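Local coordinates for CdiA-CT toxin, Conserved domain protein (Yersinia pseudotuberculosis serotype O:3, PDB 4ZQU) that probably acts as a nuclease toxin of contact-dependent growth inhibition, built on a PDDEXK restriction endonuclease-like fold, and forms a complex with the immunity protein CdiI, at residues 3-7 and 35-39; 21-25 and 61-65; 52-58 and 103-107. One frame throughout, in Å; residues are numbered along the deposited sequence.

Contact 1. Residues 3-7 and 35-39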
loop_
_atom_site.group_PDB
_atom_site.type_symbol
_atom_site.label_atom_id
_atom_site.label_comp_id
_atom_site.label_asym_id
_atom_site.label_seq_id
_atom_site.Cartn_x
_atom_site.Cartn_y
_atom_site.Cartn_z
ATOM N N TRP A 3 5.067 21.038 1.111
ATOM C CA TRP A 3 3.839 20.769 1.850
ATOM C C TRP A 3 3.768 19.324 2.328
ATOM O O TRP A 3 3.388 19.061 3.467
ATOM C CB TRP A 3 2.614 21.096 0.991
ATOM C CG TRP A 3 1.307 20.770 1.657
ATOM C CD1 TRP A 3 0.385 19.851 1.248
ATOM C CD2 TRP A 3 0.783 21.358 2.855
ATOM N NE1 TRP A 3 -0.682 19.835 2.112
ATOM C CE2 TRP A 3 -0.463 20.749 3.107
ATOM C CE3 TRP A 3 1.243 22.339 3.736
ATOM C CZ2 TRP A 3 -1.251 21.092 4.205
ATOM C CZ3 TRP A 3 0.458 22.678 4.825
ATOM C CH2 TRP A 3 -0.774 22.055 5.048
ATOM N N GLU A 4 4.150 18.395 1.457
ATOM C CA GLU A 4 4.088 16.973 1.770
ATOM C C GLU A 4 4.973 16.636 2.965
ATOM O O GLU A 4 4.616 15.801 3.795
ATOM C CB GLU A 4 4.494 16.138 0.552
ATOM C CG GLU A 4 4.156 14.658 0.672
ATOM C CD GLU A 4 4.275 13.915 -0.648
ATOM O OE1 GLU A 4 4.724 14.526 -1.643
ATOM O OE2 GLU A 4 3.914 12.720 -0.691
ATOM N N ASP A 5 6.122 17.298 3.052
ATOM C CA ASP A 5 7.054 17.070 4.149
ATOM C C ASP A 5 6.574 17.735 5.432
ATOM O O ASP A 5 6.742 17.192 6.526
ATOM C CB ASP A 5 8.446 17.581 3.774
ATOM C CG ASP A 5 9.048 16.817 2.613
ATOM O OD1 ASP A 5 9.780 15.836 2.862
ATOM O OD2 ASP A 5 8.780 17.185 1.451
ATOM N N TYR A 6 5.975 18.912 5.287
ATOM C CA TYR A 6 5.414 19.644 6.415
ATOM C C TYR A 6 4.299 18.850 7.092
ATOM O O TYR A 6 4.175 18.850 8.318
ATOM C CB TYR A 6 4.892 21.006 5.953
ATOM C CG TYR A 6 4.175 21.784 7.027
ATOM C CD1 TYR A 6 4.879 22.579 7.918
ATOM C CD2 TYR A 6 2.792 21.725 7.152
ATOM C CE1 TYR A 6 4.228 23.294 8.904
ATOM C CE2 TYR A 6 2.132 22.434 8.134
ATOM C CZ TYR A 6 2.854 23.217 9.008
ATOM O OH TYR A 6 2.203 23.928 9.990
ATOM N N VAL A 7 3.488 18.178 6.282
ATOM C CA VAL A 7 2.425 17.322 6.791
ATOM C C VAL A 7 3.008 16.214 7.670
ATOM O O VAL A 7 2.409 15.819 8.668
ATOM C CB VAL A 7 1.599 16.710 5.633
ATOM C CG1 VAL A 7 0.639 15.642 6.143
ATOM C CG2 VAL A 7 0.839 17.802 4.893
ATOM N N VAL A 35 -3.449 9.731 5.327
ATOM C CA VAL A 35 -3.442 11.152 5.024
ATOM C C VAL A 35 -2.972 11.399 3.598
ATOM O O VAL A 35 -1.935 10.885 3.176
ATOM C CB VAL A 35 -2.539 11.936 5.995
ATOM C CG1 VAL A 35 -2.466 13.399 5.589
ATOM C CG2 VAL A 35 -3.045 11.804 7.420
ATOM N N SER A 36 -3.746 12.179 2.853
ATOM C CA SER A 36 -3.331 12.621 1.529
ATOM C C SER A 36 -2.982 14.103 1.555
ATOM O O SER A 36 -3.834 14.943 1.848
ATOM C CB SER A 36 -4.422 12.356 0.499
ATOM O OG SER A 36 -3.987 12.757 -0.788
ATOM N N ALA A 37 -1.725 14.414 1.252
ATOM C CA ALA A 37 -1.240 15.789 1.262
ATOM C C ALA A 37 -1.368 16.425 -0.114
ATOM O O ALA A 37 -0.585 16.135 -1.018
ATOM C CB ALA A 37 0.210 15.838 1.735
ATOM N N LYS A 38 -2.361 17.294 -0.266
ATOM C CA LYS A 38 -2.569 18.012 -1.516
ATOM C C LYS A 38 -2.249 19.489 -1.328
ATOM O O LYS A 38 -2.569 20.075 -0.296
ATOM C CB LYS A 38 -4.008 17.830 -2.010
ATOM C CG LYS A 38 -4.304 18.508 -3.346
ATOM C CD LYS A 38 -5.736 18.262 -3.807
ATOM C CE LYS A 38 -6.066 19.089 -5.043
ATOM N NZ LYS A 38 -5.200 18.737 -6.202
ATOM N N SER A 39 -1.614 20.091 -2.326
ATOM C CA SER A 39 -1.234 21.495 -2.239
ATOM C C SER A 39 -1.568 22.259 -3.512
ATOM O O SER A 39 -1.380 21.761 -4.620
ATOM C CB SER A 39 0.261 21.626 -1.939
ATOM O OG SER A 39 0.650 22.988 -1.886
#
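Val7 and Ala37 meet in the tightly packed part of this helix-on-strand contact. The CG2 branch of Val7 lies 3.8 Å from Ala37 CB, while its other branch, CG1, reaches along the strand to Val35 CG1 at 3.9 Å. With no side chain beyond CB, Ala37 lets the helix backbone come close: Glu4 CA sits 4.0 Å from Ala37 CB. Trp3 extends the apolar patch toward the end of the strand. Its CG is anti to the backbone N (chi1 177°), which carries the indole off the helix and down to the strand backbone, the pyrrole side leading. There Trp3 CD1 is 4.0 Å from Ala37 CB, and Val7 CG2 covers one face of the same indole, offset toward the rim. Trp3 NE1 comes within 3.1 Å of Lys38 O, but the angle is poor for a hydrogen bond; the N-H is given instead to Arg89 O on the adjoining strand, a bond that would restrict the rotation of the indole.

Toward solvent the contact thins out: exposed Ser39 touches Trp3 CD1 with CB alone, at 3.7 Å, and of the partly exposed Glu4 side chain, CG comes nearest, 4.3 Å from Ala37 CB.

The axes of helix 3-7 and strand 35-39 run at 144°, roughly antiparallel. Strand 33-39 lies between strands 26-27 and 85-92; Val7 also touches Tyr26 on the former and Trp3 touches Ala91 on the latter, placing helix 3-9 across three strands on one face of the sheet.

Contact 2. Residues 21-25 and 61-65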
loop_
_atom_site.group_PDB
_atom_site.type_symbol
_atom_site.label_atom_id
_atom_site.label_comp_id
_atom_site.label_asym_id
_atom_site.label_seq_id
_atom_site.Cartn_x
_atom_site.Cartn_y
_atom_site.Cartn_z
ATOM N N PHE A 21 2.170 6.721 -4.031
ATOM C CA PHE A 21 1.366 5.609 -3.538
ATOM C C PHE A 21 -0.112 5.945 -3.692
ATOM O O PHE A 21 -0.797 6.236 -2.705
ATOM C CB PHE A 21 1.685 5.295 -2.077
ATOM C CG PHE A 21 1.335 3.893 -1.673
ATOM C CD1 PHE A 21 2.315 2.918 -1.610
ATOM C CD2 PHE A 21 0.026 3.544 -1.370
ATOM C CE1 PHE A 21 2.003 1.625 -1.243
ATOM C CE2 PHE A 21 -0.293 2.249 -1.002
ATOM C CZ PHE A 21 0.697 1.288 -0.939
ATOM N N LYS A 22 -0.595 5.888 -4.930
ATOM C CA LYS A 22 -1.918 6.394 -5.275
ATOM C C LYS A 22 -2.042 7.842 -4.811
ATOM O O LYS A 22 -1.280 8.715 -5.236
ATOM C CB LYS A 22 -3.023 5.539 -4.652
ATOM C CG LYS A 22 -3.177 4.161 -5.272
ATOM C CD LYS A 22 -4.339 4.150 -6.254
ATOM C CE LYS A 22 -5.176 2.886 -6.132
ATOM N NZ LYS A 22 -5.217 2.149 -7.424
ATOM N N THR A 23 -2.991 8.081 -3.916
ATOM C CA THR A 23 -3.236 9.414 -3.393
ATOM C C THR A 23 -2.738 9.542 -1.952
ATOM O O THR A 23 -2.632 10.646 -1.422
ATOM C CB THR A 23 -4.728 9.753 -3.458
ATOM O OG1 THR A 23 -4.948 11.077 -2.963
ATOM C CG2 THR A 23 -5.520 8.764 -2.622
ATOM N N TYR A 24 -2.424 8.410 -1.329
ATOM C CA TYR A 24 -2.009 8.396 0.070
ATOM C C TYR A 24 -0.525 8.708 0.225
ATOM O O TYR A 24 0.326 8.050 -0.376
ATOM C CB TYR A 24 -2.325 7.042 0.709
ATOM C CG TYR A 24 -3.796 6.694 0.720
ATOM C CD1 TYR A 24 -4.765 7.689 0.757
ATOM C CD2 TYR A 24 -4.215 5.372 0.682
ATOM C CE1 TYR A 24 -6.112 7.377 0.762
ATOM C CE2 TYR A 24 -5.560 5.049 0.688
ATOM C CZ TYR A 24 -6.504 6.056 0.727
ATOM O OH TYR A 24 -7.845 5.742 0.733
ATOM N N ASP A 25 -0.223 9.714 1.039
ATOM C CA ASP A 25 1.155 10.130 1.262
ATOM C C ASP A 25 1.658 9.638 2.613
ATOM O O ASP A 25 2.830 9.298 2.765
ATOM C CB ASP A 25 1.267 11.651 1.165
ATOM C CG ASP A 25 0.803 12.181 -0.180
ATOM O OD1 ASP A 25 1.145 11.569 -1.212
ATOM O OD2 ASP A 25 0.088 13.202 -0.208
ATOM N N ASN A 61 -9.298 14.133 -6.186
ATOM C CA ASN A 61 -8.495 13.515 -5.142
ATOM C C ASN A 61 -9.362 12.766 -4.140
ATOM O O ASN A 61 -9.051 11.637 -3.769
ATOM C CB ASN A 61 -7.654 14.565 -4.418
ATOM C CG ASN A 61 -6.706 13.952 -3.400
ATOM O OD1 ASN A 61 -7.115 13.558 -2.309
ATOM N ND2 ASN A 61 -5.429 13.874 -3.754
ATOM N N ILE A 62 -10.448 13.403 -3.708
ATOM C CA ILE A 62 -11.371 12.817 -2.737
ATOM C C ILE A 62 -11.888 11.452 -3.175
ATOM O O ILE A 62 -11.914 10.507 -2.388
ATOM C CB ILE A 62 -12.578 13.742 -2.488
ATOM C CG1 ILE A 62 -12.126 15.041 -1.826
ATOM C CG2 ILE A 62 -13.619 13.048 -1.622
ATOM C CD1 ILE A 62 -13.250 16.013 -1.580
ATOM N N ASP A 63 -12.294 11.351 -4.436
ATOM C CA ASP A 63 -12.838 10.105 -4.964
ATOM C C ASP A 63 -11.826 8.968 -4.870
ATOM O O ASP A 63 -12.186 7.841 -4.539
ATOM C CB ASP A 63 -13.291 10.288 -6.414
ATOM C CG ASP A 63 -14.476 11.228 -6.540
ATOM O OD1 ASP A 63 -15.307 11.265 -5.607
ATOM O OD2 ASP A 63 -14.578 11.927 -7.572
ATOM N N VAL A 64 -10.562 9.272 -5.151
ATOM C CA VAL A 64 -9.503 8.269 -5.112
ATOM C C VAL A 64 -9.253 7.781 -3.687
ATOM O O VAL A 64 -9.075 6.586 -3.452
ATOM C CB VAL A 64 -8.188 8.817 -5.696
ATOM C CG1 VAL A 64 -7.108 7.751 -5.673
ATOM C CG2 VAL A 64 -8.410 9.308 -7.111
ATOM N N THR A 65 -9.244 8.712 -2.740
ATOM C CA THR A 65 -9.063 8.366 -1.338
ATOM C C THR A 65 -10.202 7.476 -0.856
ATOM O O THR A 65 -9.986 6.522 -0.111
ATOM C CB THR A 65 -8.999 9.621 -0.443
ATOM O OG1 THR A 65 -10.286 10.244 -0.399
ATOM C CG2 THR A 65 -7.984 10.614 -0.975
#
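Thr23 and Tyr24, the last two residues of a type II' beta turn that starts at Phe21, fit the turn against helix 53-66, in the loop that leads from helix 3-9 into the sheet. Thr23 brings both of its branches to the helix. Its OG1 is anti to the backbone N (chi1 -179°) and faces the side-chain amide of Asn61, with ND2 of Asn61 2.9 Å from OG1 of Thr23. The methyl CG2 of Thr23 is wedged between two residues of the next helical turn: it lies 3.6 Å from Val64 CG1 and 3.5 Å from Thr65 CG2, the latter tighter than a usual methyl contact.

Tyr24 sets off beside the helix rather than at it, and its ring then comes nearer. Tyr24 CE1 passes 3.8 Å from Thr65 CB, and the hydroxyl donates to Thr65 O, which lies at the ring's edge, near its plane. The modelled OH to O separation for Tyr24 and Thr65 is 2.4 Å, so short that its exact value is doubtful. Thr65 OG1 hydrogen-bonds back to Ile62 O (2.6 Å) within its own helix. The Tyr24 ring additionally meets Phe68, and Lys22 at the turn's corner forms a salt bridge with Glu137 of the CdiI chain.

The chemistry is that of a buried contact in which methyl packing is bordered by polar groups. Thr65 O, near the C-terminal end of helix 53-66, accepts from Lys86 NZ of strand 85-92 and, if the very short modelled distance is taken at face value, from the Tyr24 hydroxyl as well.

Contact 3. Residues 52-58 and 103-107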
loop_
_atom_site.group_PDB
_atom_site.type_symbol
_atom_site.label_atom_id
_atom_site.label_comp_id
_atom_site.label_asym_id
_atom_site.label_seq_id
_atom_site.Cartn_x
_atom_site.Cartn_y
_atom_site.Cartn_z
ATOM N N ASN A 52 -15.873 25.654 -11.037
ATOM C CA ASN A 52 -15.823 24.203 -10.843
ATOM C C ASN A 52 -14.435 23.584 -11.055
ATOM O O ASN A 52 -14.256 22.390 -10.836
ATOM C CB ASN A 52 -16.837 23.507 -11.758
ATOM C CG ASN A 52 -17.344 22.199 -11.184
ATOM O OD1 ASN A 52 -17.562 22.082 -9.979
ATOM N ND2 ASN A 52 -17.534 21.207 -12.047
ATOM N N GLN A 53 -13.458 24.388 -11.464
ATOM C CA GLN A 53 -12.115 23.870 -11.734
ATOM C C GLN A 53 -11.376 23.497 -10.458
ATOM O O GLN A 53 -10.669 22.490 -10.408
ATOM C CB GLN A 53 -11.291 24.887 -12.520
ATOM C CG GLN A 53 -11.167 24.564 -13.993
ATOM C CD GLN A 53 -10.246 25.521 -14.715
ATOM O OE1 GLN A 53 -10.244 26.719 -14.441
ATOM N NE2 GLN A 53 -9.444 24.993 -15.633
ATOM N N VAL A 54 -11.530 24.323 -9.432
ATOM C CA VAL A 54 -10.940 24.041 -8.134
ATOM C C VAL A 54 -11.652 22.863 -7.483
ATOM O O VAL A 54 -11.011 21.941 -6.976
ATOM C CB VAL A 54 -11.006 25.270 -7.209
ATOM C CG1 VAL A 54 -10.614 24.897 -5.790
ATOM C CG2 VAL A 54 -10.111 26.379 -7.740
ATOM N N TYR A 55 -12.980 22.896 -7.512
ATOM C CA TYR A 55 -13.795 21.815 -6.965
ATOM C C TYR A 55 -13.445 20.474 -7.602
ATOM O O TYR A 55 -13.336 19.464 -6.907
ATOM C CB TYR A 55 -15.285 22.116 -7.157
ATOM C CG TYR A 55 -16.193 20.988 -6.724
ATOM C CD1 TYR A 55 -16.511 20.804 -5.386
ATOM C CD2 TYR A 55 -16.731 20.107 -7.653
ATOM C CE1 TYR A 55 -17.338 19.771 -4.985
ATOM C CE2 TYR A 55 -17.560 19.072 -7.260
ATOM C CZ TYR A 55 -17.860 18.908 -5.926
ATOM O OH TYR A 55 -18.684 17.879 -5.534
ATOM N N SER A 56 -13.264 20.471 -8.920
ATOM C CA SER A 56 -12.913 19.258 -9.655
ATOM C C SER A 56 -11.600 18.652 -9.181
ATOM O O SER A 56 -11.534 17.463 -8.878
ATOM C CB SER A 56 -12.824 19.544 -11.154
ATOM O OG SER A 56 -14.098 19.847 -11.695
ATOM N N SER A 57 -10.557 19.475 -9.128
ATOM C CA SER A 57 -9.230 19.017 -8.729
ATOM C C SER A 57 -9.256 18.326 -7.373
ATOM O O SER A 57 -8.643 17.275 -7.188
ATOM C CB SER A 57 -8.251 20.188 -8.692
ATOM O OG SER A 57 -6.978 19.764 -8.237
ATOM N N ILE A 58 -9.975 18.925 -6.431
ATOM C CA ILE A 58 -10.087 18.375 -5.085
ATOM C C ILE A 58 -10.975 17.138 -5.069
ATOM O O ILE A 58 -10.617 16.118 -4.483
ATOM C CB ILE A 58 -10.650 19.411 -4.099
ATOM C CG1 ILE A 58 -9.837 20.707 -4.169
ATOM C CG2 ILE A 58 -10.653 18.850 -2.689
ATOM C CD1 ILE A 58 -10.372 21.813 -3.285
ATOM N N GLU A 103 -15.796 26.827 -3.832
ATOM C CA GLU A 103 -15.514 25.498 -4.365
ATOM C C GLU A 103 -14.788 24.649 -3.330
ATOM O O GLU A 103 -15.034 23.447 -3.214
ATOM C CB GLU A 103 -14.681 25.586 -5.646
ATOM C CG GLU A 103 -15.251 26.515 -6.705
ATOM C CD GLU A 103 -14.672 26.254 -8.082
ATOM O OE1 GLU A 103 -14.087 25.170 -8.284
ATOM O OE2 GLU A 103 -14.797 27.134 -8.959
ATOM N N ILE A 104 -13.892 25.281 -2.581
ATOM C CA ILE A 104 -13.130 24.592 -1.547
ATOM C C ILE A 104 -14.059 24.046 -0.473
ATOM O O ILE A 104 -13.996 22.869 -0.131
ATOM C CB ILE A 104 -12.082 25.521 -0.908
ATOM C CG1 ILE A 104 -10.988 25.854 -1.929
ATOM C CG2 ILE A 104 -11.473 24.873 0.328
ATOM C CD1 ILE A 104 -9.992 26.882 -1.452
ATOM N N ASN A 105 -14.936 24.901 0.038
ATOM C CA ASN A 105 -15.873 24.490 1.074
ATOM C C ASN A 105 -16.872 23.464 0.560
ATOM O O ASN A 105 -17.362 22.625 1.317
ATOM C CB ASN A 105 -16.604 25.707 1.633
ATOM C CG ASN A 105 -15.713 26.562 2.497
ATOM O OD1 ASN A 105 -15.055 26.062 3.409
ATOM N ND2 ASN A 105 -15.669 27.854 2.207
ATOM N N ARG A 106 -17.166 23.534 -0.733
ATOM C CA ARG A 106 -18.063 22.576 -1.366
ATOM C C ARG A 106 -17.438 21.190 -1.405
ATOM O O ARG A 106 -18.110 20.187 -1.158
ATOM C CB ARG A 106 -18.419 23.025 -2.785
ATOM C CG ARG A 106 -19.900 22.916 -3.108
ATOM C CD ARG A 106 -20.227 23.477 -4.488
ATOM N NE ARG A 106 -19.603 24.771 -4.752
ATOM C CZ ARG A 106 -19.010 25.096 -5.898
ATOM N NH1 ARG A 106 -18.950 24.213 -6.888
ATOM N NH2 ARG A 106 -18.476 26.301 -6.055
ATOM N N ALA A 107 -16.151 21.143 -1.731
ATOM C CA ALA A 107 -15.408 19.893 -1.766
ATOM C C ALA A 107 -15.217 19.333 -0.357
ATOM O O ALA A 107 -15.188 18.119 -0.160
ATOM C CB ALA A 107 -14.068 20.097 -2.446
#
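Glu103 reaches from helix 98-113 to the first turn of helix 53-66, and its side chain can be followed atom by atom. Glu103 CB rests against Tyr55, 3.8 Å from Tyr55 CB. CG is anti to the carbonyl carbon (chi1 -52°), and the chain stays extended beyond it, so that the carboxylate is delivered to the backbone N-H groups that begin the other helix. Glu103 CD lies 3.2 Å from Asn52 N. Glu103 OE1 accepts from Tyr55 N at 2.6 Å, a nearly straight bond (167°) that meets the oxygen almost in line with its C-O bond; Val54 N is also close, 2.9 Å from OE1 of Glu103. Glu103 OE2 takes the N-H of Asn52, at 2.8 Å from Asn52 N, from above the carboxylate plane and along a more bent path. Two bonds, one to each oxygen, thus hold the carboxylate against turning, and the amino end of the helix would be expected to stabilise its negative charge.

Beside this polar grip, the edge of the Tyr55 ring is set against the backbone of 103-107, near Glu103 O and Ala107 N. Deeper in, Ile58 CG2 packs on Ala107 CB at 3.6 Å, and Val54 CG1 meets Ile104 CG1 at 4.0 Å. Ile58 and Ile104 continue onto Leu90 and Val92 of strand 85-92.

The segment axes lie 8.4 Å apart at 32°, and the backbones come nearest at Tyr55 and Glu103. Helix 98-113 joins parallel strands 85-92 and 117-122 in a beta-alpha-beta crossover, and its packing beside helix 53-66 on one face of the sheet is consistent with the alpha/beta core of PDDEXK nucleases.

How the contacts relate
The three contacts interlock along the chain, in the order 3-7, 21-25, 35-39, 52-58, 61-65 and 103-107: contact 2 crosses both others, whereas contact 1 closes before contact 3 opens. Their centres lie about 12 Å (1 and 2), 16 Å (2 and 3) and 18 Å (1 and 3) apart. Contact 1 covers one face of the mixed sheet; contacts 2 and 3 share helix 53-66 on the other. Strand 33-39 of contact 1 bonds to loop 21-25 of contact 2 (Ser36 to Thr23, Ala37 to Asp25) and to helix 53-66 (Lys38 to Ser57). Together they join helix, sheet and helix pair into one compact endonuclease-like domain.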